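Long-range contacts in peroxisomal catalase A (Saccharomyces cerevisiae, PDB 1A4E), which catalyses the breakdown of hydrogen peroxide to water and oxygen at a heme group, probably protecting the cell from peroxide made by peroxisomal oxidases: residues G64-T69 / A79-I84; T73-S78 / Y203-K208; L124-N129 / V217-D222; V323-A328 / Q400-Q405. All coordinates share one frame; numbering follows the deposited sequence.

Contact 3 is the buried one, its centre about 10 Å from the centre of the chain, whereas contacts 1, 2 and 4 are partly buried, with centres about 22 to 23 Å out. All four reach the same antiparallel sheet. The loop that follows strand 59-68 supplies one side of both contact 1 and contact 2, and strands 203-206 and 326-328, carried by contacts 2 and 4, are neighbours in the sheet. Chemistry changes with place: contacts 1 and 3 have no hydrogen bonds across them and rest on apolar and aromatic side chains, while contacts 2 and 4 add hydrogen bonds and bridging waters. Contact 4 also adjoins neighbouring subunits.

Contact 1. Residues G64-T69 / A79-I84; sequences GYFEVT and AMFSKI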
# COMPACT_ATOMS: atom_id res chain seq x y z
N GLY B 64 12.25 -7.63 -28.35
CA GLY B 64 13.13 -8.01 -29.43
C GLY B 64 14.07 -9.11 -28.99
O GLY B 64 13.70 -9.98 -28.21
N TYR B 65 15.30 -9.08 -29.51
CA TYR B 65 16.30 -10.07 -29.13
C TYR B 65 17.71 -9.52 -29.25
O TYR B 65 17.98 -8.53 -29.93
CB TYR B 65 16.19 -11.33 -30.01
CG TYR B 65 16.41 -11.12 -31.51
CD1 TYR B 65 15.34 -10.79 -32.34
CD2 TYR B 65 17.70 -11.23 -32.05
CE1 TYR B 65 15.54 -10.58 -33.70
CE2 TYR B 65 17.91 -11.02 -33.41
CZ TYR B 65 16.83 -10.69 -34.22
OH TYR B 65 17.05 -10.47 -35.56
N PHE B 66 18.61 -10.18 -28.52
CA PHE B 66 20.03 -9.95 -28.61
C PHE B 66 20.58 -11.17 -29.34
O PHE B 66 20.20 -12.30 -29.04
CB PHE B 66 20.66 -9.86 -27.22
CG PHE B 66 22.19 -9.81 -27.24
CD1 PHE B 66 22.86 -8.62 -27.52
CD2 PHE B 66 22.92 -10.98 -26.99
CE1 PHE B 66 24.26 -8.59 -27.55
CE2 PHE B 66 24.32 -10.95 -27.03
CZ PHE B 66 24.99 -9.76 -27.31
N GLU B 67 21.48 -10.96 -30.30
CA GLU B 67 22.12 -12.05 -31.02
C GLU B 67 23.63 -11.90 -30.87
O GLU B 67 24.16 -10.82 -31.09
CB GLU B 67 21.76 -12.00 -32.49
CG GLU B 67 22.20 -13.26 -33.23
CD GLU B 67 21.90 -13.27 -34.72
OE1 GLU B 67 20.73 -13.13 -35.10
OE2 GLU B 67 22.83 -13.40 -35.51
N VAL B 68 24.35 -12.96 -30.49
CA VAL B 68 25.81 -12.93 -30.41
C VAL B 68 26.36 -13.01 -31.83
O VAL B 68 25.93 -13.86 -32.62
CB VAL B 68 26.35 -14.13 -29.60
CG1 VAL B 68 27.86 -14.06 -29.51
CG2 VAL B 68 25.75 -14.11 -28.21
N THR B 69 27.26 -12.11 -32.22
CA THR B 69 27.85 -12.18 -33.55
C THR B 69 29.36 -12.38 -33.49
O THR B 69 29.98 -12.77 -34.47
CB THR B 69 27.52 -10.90 -34.36
OG1 THR B 69 28.00 -9.76 -33.66
CG2 THR B 69 26.02 -10.78 -34.60
N ALA B 79 26.31 -17.40 -20.03
CA ALA B 79 25.68 -18.27 -21.01
C ALA B 79 25.06 -17.57 -22.21
O ALA B 79 25.08 -18.12 -23.30
CB ALA B 79 24.60 -19.10 -20.36
N MET B 80 24.55 -16.34 -22.06
CA MET B 80 23.96 -15.63 -23.18
C MET B 80 24.98 -15.31 -24.27
O MET B 80 24.61 -15.12 -25.43
CB MET B 80 23.30 -14.34 -22.70
CG MET B 80 24.21 -13.26 -22.16
SD MET B 80 23.29 -11.76 -21.71
CE MET B 80 22.74 -11.15 -23.28
N PHE B 81 26.27 -15.30 -23.92
CA PHE B 81 27.35 -15.04 -24.86
C PHE B 81 28.06 -16.31 -25.33
O PHE B 81 28.93 -16.21 -26.18
CB PHE B 81 28.41 -14.13 -24.22
CG PHE B 81 27.93 -12.76 -23.77
CD1 PHE B 81 27.18 -11.95 -24.63
CD2 PHE B 81 28.27 -12.30 -22.50
CE1 PHE B 81 26.78 -10.68 -24.22
CE2 PHE B 81 27.86 -11.03 -22.09
CZ PHE B 81 27.12 -10.22 -22.95
N SER B 82 27.69 -17.51 -24.86
CA SER B 82 28.46 -18.72 -25.15
C SER B 82 28.63 -19.22 -26.57
O SER B 82 29.62 -19.91 -26.82
CB SER B 82 27.90 -19.87 -24.33
OG SER B 82 26.56 -20.16 -24.68
N LYS B 83 27.73 -18.94 -27.52
CA LYS B 83 27.87 -19.41 -28.90
C LYS B 83 27.49 -18.28 -29.85
O LYS B 83 26.63 -17.45 -29.53
CB LYS B 83 26.95 -20.59 -29.28
CG LYS B 83 26.98 -21.89 -28.47
CD LYS B 83 25.89 -21.90 -27.38
CE LYS B 83 25.80 -23.21 -26.58
NZ LYS B 83 24.65 -23.22 -25.69
N ILE B 84 28.13 -18.22 -31.02
CA ILE B 84 27.81 -17.22 -32.03
C ILE B 84 26.51 -17.60 -32.71
O ILE B 84 26.29 -18.73 -33.15
CB ILE B 84 28.98 -17.13 -33.06
CG1 ILE B 84 30.19 -16.55 -32.33
CG2 ILE B 84 28.62 -16.25 -34.27
CD1 ILE B 84 31.43 -16.28 -33.20
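Phe-66 meets Met-80 and Phe-81 along one flank of its ring, through CD2, CE2 and CZ. From CB, the first torsion sets CG anti to the backbone N (chi1 172°), and the ring extends toward the 3-10 segment 79-81. CD2 lies 3.7 Å from Met-80 CE; farther out, CE2 and CZ approach Phe-81, with Phe-66 CZ 3.7 Å from Phe-81 CE1 and near the plane of that ring, at its edge. The centroids of Phe-66 and Phe-81 are 5.8 Å apart with planes at 75°, an oblique pair. An alanine in place of Phe-66 would probably leave the Met-80 methyl and this edge of Phe-81 without their aromatic partner and open a gap between strand and loop. Val-68 instead packs on backbone: its CG2 is 3.2 Å from Met-80 O and its CB 3.3 Å from Lys-83 O. At the outer end, Ile-84 CG2 sits 3.7 Å from Thr-69 O. Strand 59-68, which carries Phe-66, is hydrogen-bonded to strands 87-95 and 294-303. The loop residues reach further, Met-80 to Phe-117 and Leu-124, Phe-81 to Trp-126 and Val-296, so the loop packs against strands 112-119, 122-129 and 294-303 as well as 59-68.

Contact 2. Residues T73-S78 / Y203-K208; sequences TDICGS and YKWSNK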
# COMPACT_ATOMS: atom_id res chain seq x y z
N THR B 73 33.97 -15.01 -25.33
CA THR B 73 34.02 -15.97 -24.22
C THR B 73 35.31 -15.91 -23.38
O THR B 73 35.38 -16.42 -22.26
CB THR B 73 33.81 -17.40 -24.75
OG1 THR B 73 34.84 -17.68 -25.69
CG2 THR B 73 32.41 -17.57 -25.34
N ASP B 74 36.35 -15.25 -23.92
CA ASP B 74 37.60 -15.00 -23.21
C ASP B 74 37.46 -13.83 -22.24
O ASP B 74 38.25 -13.67 -21.31
CB ASP B 74 38.73 -14.69 -24.21
CG ASP B 74 38.44 -13.56 -25.19
OD1 ASP B 74 37.51 -13.69 -25.99
OD2 ASP B 74 39.14 -12.56 -25.15
N ILE B 75 36.46 -12.97 -22.46
CA ILE B 75 36.19 -11.86 -21.55
C ILE B 75 35.07 -12.22 -20.56
O ILE B 75 35.19 -12.00 -19.36
CB ILE B 75 35.79 -10.60 -22.38
CG1 ILE B 75 36.87 -10.25 -23.41
CG2 ILE B 75 35.56 -9.43 -21.42
CD1 ILE B 75 38.27 -9.88 -22.85
N CYS B 76 33.97 -12.82 -21.02
CA CYS B 76 32.81 -13.10 -20.18
C CYS B 76 32.27 -14.49 -20.39
O CYS B 76 31.96 -14.88 -21.51
CB CYS B 76 31.72 -12.09 -20.48
SG CYS B 76 30.34 -12.23 -19.32
N GLY B 77 32.14 -15.23 -19.28
CA GLY B 77 31.65 -16.60 -19.30
C GLY B 77 30.13 -16.75 -19.21
O GLY B 77 29.67 -17.88 -19.09
N SER B 78 29.33 -15.66 -19.25
CA SER B 78 27.87 -15.75 -19.18
C SER B 78 27.30 -16.55 -20.34
O SER B 78 27.73 -16.41 -21.48
CB SER B 78 27.23 -14.37 -19.22
OG SER B 78 27.74 -13.58 -18.16
N TYR B 203 32.00 -2.01 -15.31
CA TYR B 203 31.53 -3.26 -14.72
C TYR B 203 32.70 -4.23 -14.72
O TYR B 203 33.75 -3.94 -15.27
CB TYR B 203 30.38 -3.81 -15.55
CG TYR B 203 29.06 -3.07 -15.33
CD1 TYR B 203 28.81 -1.82 -15.92
CD2 TYR B 203 28.09 -3.67 -14.52
CE1 TYR B 203 27.59 -1.18 -15.71
CE2 TYR B 203 26.87 -3.03 -14.31
CZ TYR B 203 26.63 -1.79 -14.90
OH TYR B 203 25.41 -1.17 -14.68
N LYS B 204 32.58 -5.37 -14.04
CA LYS B 204 33.63 -6.37 -14.03
C LYS B 204 33.09 -7.65 -14.63
O LYS B 204 32.17 -8.24 -14.08
CB LYS B 204 34.13 -6.64 -12.61
CG LYS B 204 34.93 -5.47 -12.06
CD LYS B 204 35.54 -5.80 -10.70
CE LYS B 204 34.49 -5.87 -9.60
NZ LYS B 204 35.08 -6.29 -8.35
N TRP B 205 33.58 -8.04 -15.81
CA TRP B 205 33.17 -9.29 -16.42
C TRP B 205 34.30 -10.31 -16.29
O TRP B 205 35.48 -9.97 -16.39
CB TRP B 205 32.84 -9.08 -17.91
CG TRP B 205 31.59 -8.25 -18.21
CD1 TRP B 205 30.85 -7.62 -17.23
CD2 TRP B 205 31.06 -8.02 -19.46
NE1 TRP B 205 29.88 -6.99 -17.85
CE2 TRP B 205 29.97 -7.20 -19.17
CE3 TRP B 205 31.35 -8.37 -20.78
CZ2 TRP B 205 29.13 -6.72 -20.18
CZ3 TRP B 205 30.51 -7.89 -21.80
CH2 TRP B 205 29.42 -7.07 -21.51
N SER B 206 33.95 -11.58 -16.03
CA SER B 206 34.93 -12.63 -15.83
C SER B 206 34.71 -13.80 -16.77
O SER B 206 33.56 -14.09 -17.10
CB SER B 206 34.87 -13.19 -14.43
OG SER B 206 35.11 -12.17 -13.48
N ASN B 207 35.77 -14.46 -17.24
CA ASN B 207 35.60 -15.67 -18.02
C ASN B 207 35.57 -16.87 -17.08
O ASN B 207 35.72 -16.73 -15.86
CB ASN B 207 36.73 -15.82 -19.04
CG ASN B 207 38.15 -15.97 -18.52
OD1 ASN B 207 38.44 -16.45 -17.43
ND2 ASN B 207 39.12 -15.60 -19.36
N LYS B 208 35.42 -18.08 -17.62
CA LYS B 208 35.35 -19.28 -16.80
C LYS B 208 36.65 -19.68 -16.12
O LYS B 208 36.60 -20.40 -15.12
CB LYS B 208 34.82 -20.41 -17.68
CG LYS B 208 33.32 -20.22 -17.74
CD LYS B 208 32.67 -21.03 -18.84
CE LYS B 208 31.16 -21.00 -18.64
NZ LYS B 208 30.46 -21.48 -19.82
O HOH W 1 34.24 -18.15 -20.41
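Two first torsions set up the meeting of Asn-207 and Cys-76 with the opposite segment. In Asn-207, chi1 puts CG between the backbone N and the carbonyl carbon (63°); from there ND2 donates to Asp-74 O at 2.9 Å, from above the carbonyl plane. In Cys-76, SG is anti to the backbone N (chi1 -172°), near the indole of Trp-205. The sulfur is 4.7 Å from the centroid of the Trp-205 five-membered ring, an oblique sulfur-aromatic contact, and Cys-76 CB is 3.8 Å from Trp-205 CE3. The same sulfur also accepts from Ser-78 N within its own segment.

The backbones are joined by Gly-77 N, which donates to Ser-206 O at 2.8 Å with an N-H...O angle of 155°. That oxygen is approached a second time, by Cys-76 CA at 3.3 Å in a CA-H...O contact. Gly-77 CA comes 4.3 Å from Asn-207 CA, and a CB on this glycine would point toward the other segment, tight against Lys-208 CG and Asn-207 C. A water receives the N-H of Lys-208 and donates to Thr-73 O, 2.8 Å away.

Asn-207 OD1 accepts from Asp-211 N, so its amide spans the turn after strand 203-206 and the loop; an alanine here would probably leave both Asp-74 O and Asp-211 N without these bonds. Strand 203-206 pairs with strands 212-221 and 326-328. The arrangement is that of an inter-strand loop, between strands 59-68 and 87-95, laid against another strand end of the antiparallel beta-barrel core of the catalase fold.

Contact 3. Residues L124-N129 / V217-D222; sequences LDWVYN and VHIKTD. With HEM (protoporphyrin IX containing Fe), chain I; AZI (azide ion), chain H.
Trp-126 and Tyr-128 meet Val-217 and Ile-219 through apolar contacts, with no hydrogen bond between the two strands. Val-217 CG1 lies over one face of the Trp-126 indole, 4.1 Å from CZ3, while Ile-219 CD1 bridges the two aromatics, 4.0 Å from Trp-126 CE3 and 3.7 Å from Tyr-128 CD2. The strand axes pass 9.4 Å apart at 67°, too far and too steep for backbone pairing, which leaves the side chains to fill the interval.

One polar atom enters this packing: Tyr-128 OH is 3.3 Å from Val-217 CB and stands over a face of the Trp-126 ring, offset toward its rim. Two residues apart in the strand, Trp-126 and Tyr-128 both point toward strand 212-221; in each, CG is anti to the carbonyl carbon.

The intervening side chains, Val-127 and Asn-129, face the heme pocket. Val-127 CG1 packs 3.6 Å from heme atom C2D. The active-site residue Asn-129 makes a weak hydrogen bond from ND2 to azide N3, long at 3.4 Å but nearly straight at 170°. Azide N1 binds the heme iron at 2.1 Å; His-56 NE2 also bonds the azide, and Tyr-341 is the axial ligand of the iron.

Strand 124-129 thus has two chemical sides: an aromatic one that packs against strand 212-221 without polar bonds, and one facing the heme that presents the Asn-129 amide to the iron-bound azide.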
# COMPACT_ATOMS: atom_id res chain seq x y z
N LEU B 124 18.87 -10.46 -16.86
CA LEU B 124 20.00 -9.55 -16.83
C LEU B 124 19.45 -8.18 -17.22
O LEU B 124 18.82 -8.06 -18.27
CB LEU B 124 21.05 -10.00 -17.83
CG LEU B 124 22.53 -9.57 -17.86
CD1 LEU B 124 22.82 -9.21 -19.29
CD2 LEU B 124 22.86 -8.39 -16.95
N ASP B 125 19.66 -7.15 -16.41
CA ASP B 125 19.24 -5.82 -16.80
C ASP B 125 20.44 -4.91 -17.05
O ASP B 125 21.31 -4.75 -16.19
CB ASP B 125 18.35 -5.20 -15.73
CG ASP B 125 17.00 -5.89 -15.52
OD1 ASP B 125 16.48 -6.50 -16.45
OD2 ASP B 125 16.47 -5.81 -14.42
N TRP B 126 20.50 -4.38 -18.27
CA TRP B 126 21.47 -3.37 -18.63
C TRP B 126 20.71 -2.04 -18.59
O TRP B 126 20.07 -1.59 -19.55
CB TRP B 126 22.05 -3.64 -20.04
CG TRP B 126 23.16 -4.69 -20.13
CD1 TRP B 126 23.63 -5.40 -19.04
CD2 TRP B 126 23.79 -5.07 -21.29
NE1 TRP B 126 24.53 -6.22 -19.51
CE2 TRP B 126 24.66 -6.07 -20.84
CE3 TRP B 126 23.74 -4.73 -22.65
CZ2 TRP B 126 25.50 -6.74 -21.73
CZ3 TRP B 126 24.59 -5.40 -23.53
CH2 TRP B 126 25.46 -6.39 -23.08
N VAL B 127 20.75 -1.44 -17.40
CA VAL B 127 20.06 -0.20 -17.13
C VAL B 127 21.03 0.94 -17.44
O VAL B 127 21.79 1.44 -16.60
CB VAL B 127 19.61 -0.19 -15.64
CG1 VAL B 127 18.65 0.96 -15.42
CG2 VAL B 127 18.89 -1.48 -15.26
N TYR B 128 21.00 1.32 -18.71
CA TYR B 128 21.91 2.31 -19.29
C TYR B 128 21.24 3.61 -19.66
O TYR B 128 20.03 3.67 -19.79
CB TYR B 128 22.51 1.77 -20.56
CG TYR B 128 23.37 0.52 -20.46
CD1 TYR B 128 23.68 -0.09 -19.23
CD2 TYR B 128 23.90 0.01 -21.64
CE1 TYR B 128 24.51 -1.20 -19.19
CE2 TYR B 128 24.73 -1.10 -21.61
CZ TYR B 128 25.03 -1.69 -20.39
OH TYR B 128 25.87 -2.78 -20.37
N ASN B 129 22.02 4.68 -19.85
CA ASN B 129 21.51 5.93 -20.40
C ASN B 129 22.08 6.16 -21.79
O ASN B 129 22.94 5.39 -22.25
CB ASN B 129 21.86 7.12 -19.52
CG ASN B 129 20.85 7.36 -18.41
OD1 ASN B 129 19.68 7.02 -18.55
ND2 ASN B 129 21.25 7.91 -17.28
N VAL B 217 30.34 -0.70 -21.76
CA VAL B 217 29.54 -1.16 -22.89
C VAL B 217 28.97 -0.01 -23.72
O VAL B 217 28.53 1.01 -23.20
CB VAL B 217 28.41 -2.09 -22.35
CG1 VAL B 217 27.72 -2.78 -23.51
CG2 VAL B 217 28.99 -3.17 -21.44
N HIS B 218 29.02 -0.19 -25.04
CA HIS B 218 28.54 0.78 -26.01
C HIS B 218 27.51 0.11 -26.90
O HIS B 218 27.78 -0.93 -27.50
CB HIS B 218 29.69 1.29 -26.90
CG HIS B 218 30.76 2.08 -26.15
ND1 HIS B 218 30.96 3.39 -26.17
CD2 HIS B 218 31.68 1.53 -25.30
CE1 HIS B 218 31.96 3.66 -25.37
NE2 HIS B 218 32.38 2.53 -24.85
N ILE B 219 26.31 0.67 -26.98
CA ILE B 219 25.24 0.13 -27.80
C ILE B 219 25.00 1.20 -28.86
O ILE B 219 24.32 2.20 -28.65
CB ILE B 219 23.99 -0.13 -26.90
CG1 ILE B 219 24.32 -1.09 -25.75
CG2 ILE B 219 22.90 -0.76 -27.75
CD1 ILE B 219 23.12 -1.51 -24.89
N LYS B 220 25.61 0.98 -30.02
CA LYS B 220 25.60 1.95 -31.11
C LYS B 220 24.47 1.77 -32.10
O LYS B 220 24.31 0.69 -32.67
CB LYS B 220 26.93 1.87 -31.87
CG LYS B 220 28.19 2.06 -31.05
CD LYS B 220 28.25 3.46 -30.49
CE LYS B 220 29.68 3.97 -30.48
NZ LYS B 220 30.25 3.96 -31.82
N THR B 221 23.69 2.82 -32.37
CA THR B 221 22.60 2.72 -33.33
C THR B 221 23.01 2.50 -34.77
O THR B 221 23.85 3.20 -35.34
CB THR B 221 21.71 3.98 -33.20
OG1 THR B 221 20.74 3.84 -34.23
CG2 THR B 221 22.44 5.30 -33.34
N ASP B 222 22.41 1.47 -35.37
CA ASP B 222 22.63 1.17 -36.78
C ASP B 222 21.85 2.10 -37.69
O ASP B 222 22.09 2.12 -38.89
CB ASP B 222 22.24 -0.27 -37.08
CG ASP B 222 23.02 -1.31 -36.28
OD1 ASP B 222 24.10 -1.04 -35.77
OD2 ASP B 222 22.52 -2.42 -36.16
CHA HEM I . 15.53 4.63 -13.16
CHB HEM I . 17.88 5.37 -9.04
CHC HEM I . 21.77 6.66 -11.52
CHD HEM I . 19.73 4.92 -15.51
C1A HEM I . 15.79 4.88 -11.82
C2A HEM I . 14.86 4.56 -10.75
C3A HEM I . 15.55 4.68 -9.59
C4A HEM I . 16.88 5.11 -9.95
CMA HEM I . 15.08 4.36 -8.18
CAA HEM I . 13.43 4.10 -10.91
CBA HEM I . 13.37 2.60 -10.71
CGA HEM I . 11.99 1.99 -10.81
O1A HEM I . 11.04 2.48 -10.20
O2A HEM I . 11.87 1.00 -11.52
C1B HEM I . 19.16 5.76 -9.36
C2B HEM I . 20.15 6.13 -8.38
C3B HEM I . 21.24 6.60 -9.08
C4B HEM I . 20.88 6.48 -10.48
CMB HEM I . 19.94 6.00 -6.88
CAB HEM I . 22.46 7.12 -8.62
CBB HEM I . 23.02 7.06 -7.27
C1C HEM I . 21.56 6.27 -12.83
C2C HEM I . 22.62 6.18 -13.81
C3C HEM I . 22.07 5.63 -14.93
C4C HEM I . 20.67 5.40 -14.62
CMC HEM I . 24.07 6.59 -13.57
CAC HEM I . 22.70 5.28 -16.12
CBC HEM I . 23.80 4.34 -16.19
C1D HEM I . 18.39 4.71 -15.23
C2D HEM I . 17.41 4.24 -16.18
C3D HEM I . 16.24 4.19 -15.52
C4D HEM I . 16.49 4.61 -14.17
CMD HEM I . 17.65 3.86 -17.63
CAD HEM I . 14.89 3.82 -16.10
CBD HEM I . 14.56 2.34 -16.04
CGD HEM I . 13.22 2.08 -16.71
O1D HEM I . 13.09 2.35 -17.89
O2D HEM I . 12.30 1.62 -16.05
NA HEM I . 17.04 5.19 -11.32
NB HEM I . 19.62 5.95 -10.65
NC HEM I . 20.38 5.75 -13.31
ND HEM I . 17.82 4.92 -13.99
FE HEM I . 18.70 5.49 -12.33
N1 AZI H . 18.11 7.49 -12.56
N2 AZI H . 18.65 8.14 -13.67
N3 AZI H . 19.20 8.80 -14.78

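Contact 4. Residues V323-A328 / Q400-Q405; sequences VPYQEA and QDRPIQ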
# COMPACT_ATOMS: atom_id res chain seq x y z
N VAL B 323 23.45 -11.67 -14.31
CA VAL B 323 23.75 -13.09 -14.42
C VAL B 323 25.17 -13.38 -13.93
O VAL B 323 25.97 -12.45 -13.78
CB VAL B 323 23.58 -13.55 -15.89
CG1 VAL B 323 22.10 -13.45 -16.25
CG2 VAL B 323 24.46 -12.74 -16.84
N PRO B 324 25.54 -14.64 -13.65
CA PRO B 324 26.92 -15.03 -13.39
C PRO B 324 27.92 -14.52 -14.41
O PRO B 324 27.60 -14.41 -15.60
CB PRO B 324 26.86 -16.55 -13.32
CG PRO B 324 25.47 -16.94 -13.74
CD PRO B 324 24.65 -15.74 -13.34
N TYR B 325 29.11 -14.19 -13.89
CA TYR B 325 30.27 -13.64 -14.60
C TYR B 325 30.15 -12.16 -14.96
O TYR B 325 31.06 -11.61 -15.58
CB TYR B 325 30.57 -14.44 -15.90
CG TYR B 325 30.84 -15.92 -15.62
CD1 TYR B 325 32.06 -16.34 -15.07
CD2 TYR B 325 29.83 -16.86 -15.86
CE1 TYR B 325 32.26 -17.69 -14.78
CE2 TYR B 325 30.03 -18.20 -15.58
CZ TYR B 325 31.25 -18.61 -15.04
OH TYR B 325 31.42 -19.94 -14.73
N GLN B 326 29.05 -11.50 -14.58
CA GLN B 326 28.89 -10.06 -14.76
C GLN B 326 28.56 -9.47 -13.40
O GLN B 326 27.56 -9.79 -12.76
CB GLN B 326 27.77 -9.74 -15.71
CG GLN B 326 28.09 -10.14 -17.13
CD GLN B 326 26.99 -9.82 -18.11
OE1 GLN B 326 26.50 -8.70 -18.20
NE2 GLN B 326 26.57 -10.80 -18.90
N GLU B 327 29.47 -8.62 -12.94
CA GLU B 327 29.36 -7.98 -11.64
C GLU B 327 29.60 -6.48 -11.72
O GLU B 327 30.07 -5.96 -12.73
CB GLU B 327 30.36 -8.62 -10.68
CG GLU B 327 29.89 -9.92 -10.04
CD GLU B 327 28.72 -9.76 -9.07
OE1 GLU B 327 28.86 -9.08 -8.07
OE2 GLU B 327 27.65 -10.32 -9.30
N ALA B 328 29.23 -5.77 -10.66
CA ALA B 328 29.41 -4.33 -10.59
C ALA B 328 30.78 -3.97 -10.04
O ALA B 328 31.40 -4.76 -9.32
CB ALA B 328 28.36 -3.72 -9.68
N GLN B 400 29.14 -23.71 -7.98
CA GLN B 400 29.65 -23.57 -6.62
C GLN B 400 31.06 -23.06 -6.48
O GLN B 400 31.43 -22.45 -5.47
CB GLN B 400 29.57 -24.91 -5.91
CG GLN B 400 28.13 -25.35 -5.80
CD GLN B 400 27.85 -26.19 -4.57
OE1 GLN B 400 27.77 -25.69 -3.45
NE2 GLN B 400 27.69 -27.49 -4.78
N ASP B 401 31.86 -23.29 -7.52
CA ASP B 401 33.23 -22.84 -7.54
C ASP B 401 33.46 -21.52 -8.23
O ASP B 401 34.56 -20.96 -8.13
CB ASP B 401 34.09 -23.93 -8.17
CG ASP B 401 34.11 -25.18 -7.30
OD1 ASP B 401 34.21 -25.07 -6.07
OD2 ASP B 401 34.03 -26.27 -7.86
N ARG B 402 32.44 -20.99 -8.94
CA ARG B 402 32.54 -19.70 -9.60
C ARG B 402 32.62 -18.62 -8.53
O ARG B 402 31.76 -18.55 -7.65
CB ARG B 402 31.33 -19.46 -10.48
CG ARG B 402 31.29 -18.05 -11.08
CD ARG B 402 29.92 -17.74 -11.64
NE ARG B 402 28.84 -18.04 -10.70
CZ ARG B 402 28.26 -17.10 -9.95
NH1 ARG B 402 28.62 -15.83 -10.02
NH2 ARG B 402 27.28 -17.44 -9.12
N PRO B 403 33.67 -17.79 -8.55
CA PRO B 403 33.80 -16.64 -7.66
C PRO B 403 32.83 -15.51 -8.00
O PRO B 403 32.43 -15.32 -9.15
CB PRO B 403 35.27 -16.27 -7.79
CG PRO B 403 35.59 -16.63 -9.22
CD PRO B 403 34.86 -17.94 -9.39
N ILE B 404 32.38 -14.80 -6.97
CA ILE B 404 31.56 -13.63 -7.20
C ILE B 404 32.54 -12.48 -7.38
O ILE B 404 32.69 -11.98 -8.49
CB ILE B 404 30.60 -13.47 -6.01
CG1 ILE B 404 29.69 -14.70 -5.94
CG2 ILE B 404 29.77 -12.21 -6.16
CD1 ILE B 404 28.74 -14.77 -4.74
N GLN B 405 33.27 -12.05 -6.33
CA GLN B 405 34.24 -10.99 -6.49
C GLN B 405 35.57 -11.21 -5.76
O GLN B 405 36.43 -10.33 -5.85
CB GLN B 405 33.62 -9.65 -6.04
CG GLN B 405 32.57 -9.07 -7.01
CD GLN B 405 32.17 -7.63 -6.74
OE1 GLN B 405 32.97 -6.83 -6.27
NE2 GLN B 405 30.94 -7.22 -7.03
O HOH W 2 29.68 -13.51 -10.95
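Arg-402 lays its aliphatic part over one face of the Tyr-325 ring. Its CD is 3.9 Å from the ring centroid and 16° off the normal, which meets the description of a CH-pi contact. A bend at chi3 (50°) then carries NE away from an extended course, and NE comes 3.6 Å from Pro-324 CB, which lies over one face of the guanidinium, offset toward its rim. At the edge of that group, in its plane, a water accepts a weak bond from Arg-402 NH1 and a bond from Tyr-325 N at 3.1 Å, so the water links the arginine to the backbone of the type II turn 323-326.

Farther along, Gln-405 NE2 donates to Glu-327 OE1 at 3.0 Å. The N-H...O angle is 175°, and the bond lies in the amide plane of Gln-405 and uses the anti lone pair of OE1. Ile-404 CG2 packs 3.8 Å from the same oxygen. The other ends have partners too: Glu-327 OE2 is hydrogen-bonded to Tyr-36 OH of a neighbouring subunit, and Gln-405 OE1 bonds Lys-204 NZ. The buried carboxylate is therefore gripped at both oxygens, its charge probably eased by these partners and, at longer range, by the Arg-402 guanidinium, and the contact ties the loop, strand 326-328 and the subunit interface together.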